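Local coordinates for protein alpha-L-rhamnosidase (Streptomyces avermitilis, PDB 3W5M) that hydrolyses terminal non-reducing alpha-L-rhamnose residues from alpha-L-rhamnosides, including citrus flavonoids and the arabinogalactan-protein gum arabic, at residues L321-L326 and L399-E404; V500-Q505 and G569-E574; D898-D903 and N912-Y917. All blocks are in the same frame, centred on the assembly; numbering follows the deposited sequence.

Contact 1 of 3, residues L321-L326 and L399-E404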
# COMPACT_ATOMS: atom_id res chain seq x y z
N LEU A 321 23.26 -9.76 5.32
CA LEU A 321 22.44 -9.46 6.48
C LEU A 321 21.02 -9.92 6.14
O LEU A 321 20.47 -9.50 5.13
CB LEU A 321 22.44 -7.96 6.82
CG LEU A 321 21.56 -7.50 7.98
CD1 LEU A 321 22.15 -7.96 9.31
CD2 LEU A 321 21.35 -5.98 8.02
N TYR A 322 20.47 -10.76 7.00
CA TYR A 322 19.05 -11.13 6.98
C TYR A 322 18.38 -10.41 8.15
O TYR A 322 18.88 -10.45 9.29
CB TYR A 322 18.92 -12.67 7.13
CG TYR A 322 19.80 -13.43 6.18
CD1 TYR A 322 19.39 -13.70 4.90
CD2 TYR A 322 21.07 -13.86 6.56
CE1 TYR A 322 20.18 -14.40 4.02
CE2 TYR A 322 21.88 -14.56 5.69
CZ TYR A 322 21.43 -14.82 4.42
OH TYR A 322 22.22 -15.50 3.54
N ALA A 323 17.27 -9.73 7.88
CA ALA A 323 16.62 -8.96 8.94
C ALA A 323 15.13 -8.87 8.75
O ALA A 323 14.60 -8.99 7.63
CB ALA A 323 17.21 -7.55 9.01
N THR A 324 14.46 -8.64 9.86
CA THR A 324 13.03 -8.34 9.85
C THR A 324 12.68 -7.60 11.15
O THR A 324 13.54 -7.39 12.02
CB THR A 324 12.17 -9.63 9.64
OG1 THR A 324 10.78 -9.26 9.52
CG2 THR A 324 12.38 -10.66 10.77
N ALA A 325 11.43 -7.14 11.26
CA ALA A 325 10.98 -6.48 12.46
C ALA A 325 9.50 -6.77 12.66
O ALA A 325 8.76 -6.98 11.69
CB ALA A 325 11.20 -4.96 12.37
N LEU A 326 9.10 -6.85 13.91
CA LEU A 326 7.69 -6.68 14.25
C LEU A 326 7.53 -5.21 14.49
O LEU A 326 7.86 -4.70 15.56
CB LEU A 326 7.32 -7.52 15.46
CG LEU A 326 7.52 -9.01 15.11
CD1 LEU A 326 7.36 -9.84 16.36
CD2 LEU A 326 6.56 -9.50 14.00
N LEU A 399 13.05 -6.30 16.78
CA LEU A 399 14.01 -6.52 15.69
C LEU A 399 14.55 -7.95 15.70
O LEU A 399 14.87 -8.49 16.76
CB LEU A 399 15.20 -5.54 15.84
CG LEU A 399 16.33 -5.69 14.83
CD1 LEU A 399 15.96 -5.24 13.42
CD2 LEU A 399 17.59 -4.96 15.32
N LEU A 400 14.73 -8.53 14.51
CA LEU A 400 15.45 -9.78 14.35
C LEU A 400 16.53 -9.56 13.29
O LEU A 400 16.24 -9.13 12.17
CB LEU A 400 14.49 -10.91 13.94
CG LEU A 400 15.07 -12.33 13.91
CD1 LEU A 400 15.27 -12.81 15.35
CD2 LEU A 400 14.13 -13.27 13.17
N ALA A 401 17.79 -9.79 13.65
CA ALA A 401 18.87 -9.55 12.66
C ALA A 401 19.97 -10.61 12.76
O ALA A 401 20.35 -11.00 13.86
CB ALA A 401 19.46 -8.16 12.85
N GLN A 402 20.43 -11.07 11.61
CA GLN A 402 21.50 -12.10 11.53
C GLN A 402 22.47 -11.75 10.41
O GLN A 402 22.11 -11.75 9.25
CB GLN A 402 20.89 -13.45 11.24
CG GLN A 402 21.84 -14.65 11.20
CD GLN A 402 21.07 -15.94 11.48
OE1 GLN A 402 20.39 -16.05 12.51
NE2 GLN A 402 21.19 -16.93 10.59
N LEU A 403 23.70 -11.41 10.81
CA LEU A 403 24.75 -11.08 9.87
C LEU A 403 25.69 -12.26 9.76
O LEU A 403 26.19 -12.77 10.78
CB LEU A 403 25.51 -9.84 10.36
CG LEU A 403 26.79 -9.48 9.61
CD1 LEU A 403 26.48 -8.91 8.24
CD2 LEU A 403 27.61 -8.50 10.46
N GLU A 404 25.89 -12.72 8.53
CA GLU A 404 26.74 -13.88 8.25
C GLU A 404 27.90 -13.47 7.37
O GLU A 404 27.70 -12.97 6.29
CB GLU A 404 25.94 -14.96 7.56
CG GLU A 404 24.80 -15.42 8.48
CD GLU A 404 24.02 -16.59 7.92
OE1 GLU A 404 24.42 -17.12 6.84
OE2 GLU A 404 23.01 -16.97 8.56
O HOH W 1 24.88 -16.15 4.25
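Tyr322 and Glu404 meet diagonally on one face of an antiparallel strand pair. The side chain of Glu404 crosses that of Tyr322 at about a right angle, its CD approaching obliquely to 3.7 Å from CE2 of Tyr322, and the planes of ring and carboxylate stand 61° apart. With CG of Tyr322 anti to its carbonyl carbon (chi1 -50°), the ring extends toward the neighbouring strand, and its CD2 lies 3.6 Å from Gln402 O, at the ring edge. A water in the ring plane donates to both Tyr322 OH and Glu404 OE1. Glu404 OE2 takes a bond from Gln402 NE2 (2.7 Å), which ties this corner together; OE1 also forms a salt bridge with Arg83. An alanine at Glu404 would probably leave Arg83 without this countercharge, the water without one acceptor and a gap against the tyrosine ring.

Further along the same face, the methyl CG2 of Thr324 sits 3.8 Å from CB of Leu400 and also touches CD2, while OG1 turns to Gln355 O. On the other face the paired Ala323 and Ala401, their CB atoms 4.5 Å apart, form low ground between two bumps: Leu321, whose CD1 lies 4.0 Å from Leu403 CB, and Leu399, whose CD1 bends back to 3.5 Å from Thr324 O. Tyr329 packs on Ala323 and Leu399 there.

Four backbone hydrogen bonds, two each for the Tyr322-Gln402 and Thr324-Leu400 pairs, fix the register, and the strand axes run at 177°. These are inner strands of a mixed sheet within the alpha-L-rhamnosidase N-terminal domain family: 353-360 flanks 321-326, and 412-416 flanks 399-404. Strand 328-333 covers the leucine and alanine face, whereas Trp118 and Ala120 cover Leu400 on the opposite face.

Contact 2 of 3, residues V500-Q505 and G569-E574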
# COMPACT_ATOMS: atom_id res chain seq x y z
N VAL A 500 2.93 27.31 1.40
CA VAL A 500 2.37 26.12 0.76
C VAL A 500 3.20 25.84 -0.49
O VAL A 500 3.37 26.72 -1.34
CB VAL A 500 0.87 26.29 0.42
CG1 VAL A 500 0.36 25.06 -0.33
CG2 VAL A 500 0.04 26.51 1.68
N LEU A 501 3.77 24.63 -0.57
CA LEU A 501 4.61 24.27 -1.69
C LEU A 501 3.89 23.21 -2.50
O LEU A 501 3.38 22.23 -1.94
CB LEU A 501 6.01 23.80 -1.24
CG LEU A 501 7.00 24.84 -0.69
CD1 LEU A 501 6.63 25.27 0.72
CD2 LEU A 501 8.45 24.36 -0.75
N ASP A 502 3.82 23.44 -3.81
CA ASP A 502 3.09 22.59 -4.74
C ASP A 502 4.08 21.71 -5.48
O ASP A 502 4.99 22.20 -6.14
CB ASP A 502 2.34 23.45 -5.75
CG ASP A 502 1.49 22.64 -6.72
OD1 ASP A 502 1.46 21.40 -6.67
OD2 ASP A 502 0.81 23.29 -7.54
N LEU A 503 3.89 20.39 -5.34
CA LEU A 503 4.74 19.42 -6.00
C LEU A 503 4.20 19.08 -7.40
O LEU A 503 4.89 18.41 -8.18
CB LEU A 503 4.87 18.15 -5.13
CG LEU A 503 5.56 18.24 -3.76
CD1 LEU A 503 5.95 16.86 -3.28
CD2 LEU A 503 6.80 19.12 -3.81
N GLY A 504 2.99 19.52 -7.70
CA GLY A 504 2.42 19.45 -9.06
C GLY A 504 1.80 18.11 -9.36
O GLY A 504 1.20 17.92 -10.43
N GLN A 505 1.95 17.18 -8.42
CA GLN A 505 1.43 15.80 -8.63
C GLN A 505 1.02 15.27 -7.27
O GLN A 505 1.76 15.43 -6.31
CB GLN A 505 2.53 14.90 -9.25
CG GLN A 505 2.19 13.39 -9.24
CD GLN A 505 1.00 13.01 -10.13
OE1 GLN A 505 0.99 13.31 -11.33
NE2 GLN A 505 -0.02 12.36 -9.55
N GLY A 569 -0.06 10.81 1.63
CA GLY A 569 -0.56 11.03 0.26
C GLY A 569 -0.89 12.52 0.11
O GLY A 569 -1.67 13.07 0.88
N PHE A 570 -0.26 13.17 -0.86
CA PHE A 570 -0.30 14.64 -0.93
C PHE A 570 0.25 15.16 -2.22
O PHE A 570 1.10 14.51 -2.86
CB PHE A 570 0.55 15.26 0.21
CG PHE A 570 2.01 14.91 0.12
CD1 PHE A 570 2.47 13.65 0.53
CD2 PHE A 570 2.94 15.86 -0.30
CE1 PHE A 570 3.83 13.35 0.47
CE2 PHE A 570 4.29 15.56 -0.36
CZ PHE A 570 4.73 14.30 0.01
N ARG A 571 -0.24 16.35 -2.58
CA ARG A 571 0.34 17.17 -3.64
C ARG A 571 0.95 18.45 -3.04
O ARG A 571 1.88 19.05 -3.60
CB ARG A 571 -0.75 17.55 -4.65
CG ARG A 571 -0.25 18.59 -5.66
CD ARG A 571 -1.20 18.79 -6.84
NE ARG A 571 -0.83 19.99 -7.58
CZ ARG A 571 -1.39 20.38 -8.72
NH1 ARG A 571 -2.38 19.68 -9.26
NH2 ARG A 571 -0.99 21.51 -9.31
N TYR A 572 0.41 18.88 -1.91
CA TYR A 572 0.83 20.16 -1.31
C TYR A 572 1.42 19.93 0.07
O TYR A 572 0.93 19.08 0.83
CB TYR A 572 -0.36 21.10 -1.20
CG TYR A 572 -1.11 21.28 -2.51
CD1 TYR A 572 -0.70 22.25 -3.43
CD2 TYR A 572 -2.23 20.50 -2.83
CE1 TYR A 572 -1.37 22.41 -4.63
CE2 TYR A 572 -2.90 20.65 -4.03
CZ TYR A 572 -2.47 21.62 -4.92
OH TYR A 572 -3.13 21.80 -6.10
N VAL A 573 2.47 20.70 0.38
CA VAL A 573 3.10 20.69 1.70
C VAL A 573 3.00 22.10 2.31
O VAL A 573 3.48 23.07 1.70
CB VAL A 573 4.57 20.26 1.62
CG1 VAL A 573 5.17 20.14 3.03
CG2 VAL A 573 4.67 18.93 0.88
N GLU A 574 2.37 22.19 3.48
CA GLU A 574 2.32 23.41 4.28
C GLU A 574 3.45 23.44 5.30
O GLU A 574 3.61 22.52 6.10
CB GLU A 574 1.01 23.48 5.02
CG GLU A 574 0.86 24.71 5.91
CD GLU A 574 -0.17 24.49 7.02
OE1 GLU A 574 0.16 23.90 8.10
OE2 GLU A 574 -1.31 24.93 6.83
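Arg571 reaches across to Asp502 with an extended side chain, CG anti to its backbone N (chi1 171°). Its CB starts 3.7 Å from Gln505 O. CG of Arg571 then passes 3.4 Å from Asp502 OD1 and lies over the centre of the Tyr572 ring, while CD remains near both Asp502 OD1 and Gln505 N. Arg571 NE donates to Asp502 OD1 at 2.8 Å, with an N-H...O angle of 170°. Arg571 NH2 donates to Asp502 OD2 at 3.1 Å, on the syn lone pair. The guanidinium therefore grips the carboxylate side-on, one nitrogen to each oxygen, with the two planes 30° apart. Tyr572 OH lies above one guanidinium face toward the rim; Gly504 O lies over the centre of the opposite face.

Asp502 OD1 has a second donor, Gly504 N at 2.6 Å, which makes an Asx turn at the corner the chain makes at Gly504 and Gln505. Gly504 N and Arg571 NE arrive from opposite faces of the carboxylate plane, so its rotation is well constrained. On the partner strand, Arg571 and Tyr572 both face Ala528, a classic beta bulge, and the chain turns a corner at Arg571. Both corners lie in the concanavalin-like beta domain, where strand 572-576 sits between 522-528 and 498-503.

Leu501 and Val573 form a hydrogen-bonded antiparallel pair, and nearer the corners Leu503 N bonds to Arg571 O. Leu503 CD1 comes 3.6 Å from CE2 of Phe570, whose ring also meets His527 edge-to-face. CE1 of Tyr572 approaches Asp502 CG obliquely, at 3.5 Å, the two side chains lying alongside and pointing the same way.

Contact 3 of 3, residues D898-D903 and N912-Y917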
# COMPACT_ATOMS: atom_id res chain seq x y z
N ASP A 898 -17.66 13.10 -8.03
CA ASP A 898 -17.77 14.51 -7.60
C ASP A 898 -16.96 14.84 -6.35
O ASP A 898 -17.44 15.58 -5.51
CB ASP A 898 -19.23 14.86 -7.31
CG ASP A 898 -19.86 13.92 -6.31
OD1 ASP A 898 -19.27 12.86 -6.02
OD2 ASP A 898 -20.96 14.23 -5.80
N SER A 899 -15.76 14.30 -6.21
CA SER A 899 -14.97 14.62 -5.00
C SER A 899 -14.81 16.14 -4.81
O SER A 899 -14.89 16.64 -3.68
CB SER A 899 -13.63 13.88 -4.98
OG SER A 899 -13.86 12.51 -4.69
N ILE A 900 -14.59 16.85 -5.92
CA ILE A 900 -14.90 18.28 -6.01
C ILE A 900 -16.20 18.38 -6.80
O ILE A 900 -16.29 17.84 -7.91
CB ILE A 900 -13.83 19.10 -6.77
CG1 ILE A 900 -12.46 19.01 -6.07
CG2 ILE A 900 -14.27 20.56 -6.86
CD1 ILE A 900 -11.28 19.44 -6.93
N GLN A 901 -17.21 19.03 -6.22
CA GLN A 901 -18.53 19.12 -6.86
C GLN A 901 -18.61 20.25 -7.89
O GLN A 901 -17.76 21.16 -7.87
CB GLN A 901 -19.62 19.32 -5.82
CG GLN A 901 -19.45 18.43 -4.62
CD GLN A 901 -20.76 18.16 -3.93
OE1 GLN A 901 -20.94 18.48 -2.76
NE2 GLN A 901 -21.70 17.56 -4.66
N PRO A 902 -19.61 20.20 -8.80
CA PRO A 902 -19.72 21.19 -9.88
C PRO A 902 -19.87 22.63 -9.39
O PRO A 902 -19.48 23.55 -10.11
CB PRO A 902 -20.98 20.74 -10.65
CG PRO A 902 -21.13 19.30 -10.31
CD PRO A 902 -20.68 19.18 -8.89
N ASP A 903 -20.37 22.82 -8.18
CA ASP A 903 -20.45 24.15 -7.54
C ASP A 903 -19.11 24.63 -6.98
O ASP A 903 -19.00 25.79 -6.57
CB ASP A 903 -21.46 24.16 -6.39
CG ASP A 903 -22.31 22.92 -6.36
OD1 ASP A 903 -22.09 22.00 -7.19
OD2 ASP A 903 -23.20 22.86 -5.48
N ASN A 912 -13.97 11.08 1.56
CA ASN A 912 -13.67 11.76 0.31
C ASN A 912 -12.19 11.82 -0.07
O ASN A 912 -11.53 12.87 0.09
CB ASN A 912 -14.24 13.19 0.29
CG ASN A 912 -14.23 13.78 -1.10
OD1 ASN A 912 -14.44 13.07 -2.08
ND2 ASN A 912 -13.97 15.09 -1.21
N SER A 913 -11.70 10.75 -0.66
CA SER A 913 -10.29 10.67 -1.08
C SER A 913 -10.05 11.18 -2.52
O SER A 913 -10.91 11.03 -3.40
CB SER A 913 -9.80 9.23 -0.88
OG SER A 913 -8.90 8.83 -1.91
N PHE A 914 -8.89 11.79 -2.76
CA PHE A 914 -8.51 12.19 -4.10
C PHE A 914 -7.52 11.24 -4.77
O PHE A 914 -6.88 11.61 -5.76
CB PHE A 914 -8.01 13.64 -4.11
CG PHE A 914 -9.06 14.61 -3.69
CD1 PHE A 914 -9.27 14.88 -2.35
CD2 PHE A 914 -9.90 15.19 -4.64
CE1 PHE A 914 -10.27 15.77 -1.95
CE2 PHE A 914 -10.91 16.07 -4.26
CZ PHE A 914 -11.10 16.35 -2.92
N ASN A 915 -7.43 10.02 -4.25
CA ASN A 915 -6.47 9.04 -4.76
C ASN A 915 -6.92 7.59 -4.46
O ASN A 915 -6.32 6.89 -3.65
CB ASN A 915 -5.07 9.33 -4.14
CG ASN A 915 -3.92 8.73 -4.94
OD1 ASN A 915 -4.11 7.99 -5.91
ND2 ASN A 915 -2.69 9.07 -4.53
N HIS A 916 -8.02 7.17 -5.09
CA HIS A 916 -8.48 5.77 -5.12
C HIS A 916 -8.31 5.28 -6.56
O HIS A 916 -8.73 5.98 -7.48
CB HIS A 916 -9.97 5.69 -4.84
CG HIS A 916 -10.33 5.48 -3.40
ND1 HIS A 916 -10.11 6.44 -2.43
CD2 HIS A 916 -10.97 4.46 -2.78
CE1 HIS A 916 -10.56 6.01 -1.27
NE2 HIS A 916 -11.09 4.81 -1.45
N TYR A 917 -7.74 4.10 -6.78
CA TYR A 917 -7.54 3.68 -8.16
C TYR A 917 -8.79 3.13 -8.89
O TYR A 917 -8.74 2.95 -10.10
CB TYR A 917 -6.36 2.70 -8.34
CG TYR A 917 -6.27 1.55 -7.37
CD1 TYR A 917 -7.34 0.67 -7.15
CD2 TYR A 917 -5.09 1.31 -6.70
CE1 TYR A 917 -7.24 -0.39 -6.25
CE2 TYR A 917 -4.96 0.26 -5.81
CZ TYR A 917 -6.03 -0.59 -5.59
OH TYR A 917 -5.87 -1.61 -4.70
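Ser899 and Asn912 bond through both ends of the asparagine amide. Ser899 OG donates to Asn912 OD1 at 2.7 Å, and Asn912 ND2 donates to the backbone Ser899 O at 3.1 Å. The amide N-H...O angle is 150°, and this donor is tilted 27° from the carbonyl plane of Ser899. With CG of Asn912 anti to its backbone N (chi1 -166°), the amide extends to the serine, and the two bonds together hold its rotation.

Beside this polar pair, the CE2 atom of the Phe914 ring touches Ser899 CB at 3.6 Å and Ile900 CG1 at 3.8 Å. The Ile900 and Phe914 side chains cross at about a right angle.

The next shell fixes these groups. Ser899 OG also accepts from Arg896 N, and Trp894 packs edge-to-face with Phe914. Ser913, between Asn912 and Phe914, has its CB directed away from 898-903; its OG accepts from Asn915 N (3.0 Å), forming an ST turn, and shares a 2.7 Å hydrogen bond with His916 ND1. The backbone N of Ser913 donates to OE1 of Glu895, the inferred proton acceptor of the hydrolase. His916 belongs to the rhamnose site of the six-hairpin glycosidase domain; here its NE2 is bonded to a Tris molecule, probably from the crystallisation liquor.

Thus the Ser899-Asn912 bonds anchor the loop one residue before the peptide N-H that binds Glu895, while Ser913 OG restrains the imidazole from its ND1 side. The chemistry is consistent with a second shell that helps position the inferred catalytic carboxylate of Glu895 and leaves His916 NE2 facing the site where Tris is bound here.

All three contacts are largely buried, and none is a surface patch, but they join different elements. Contact 1 pairs regular inner strands and lies away from the annotated sites; contact 2 pairs strands where both chains turn corners; contact 3 joins two loop segments with no regular structure. Backbone bonding dominates contact 1, a bidentate salt bridge is added in contact 2, and side-chain amide and hydroxyl bonds carry contact 3. Contacts 2 and 3 approach to about 6 Å between nearest atoms without touching, although they belong to different domain families. Contact 1 stands apart, its centre about 36 Å from that of contact 2 and 42 Å from that of contact 3.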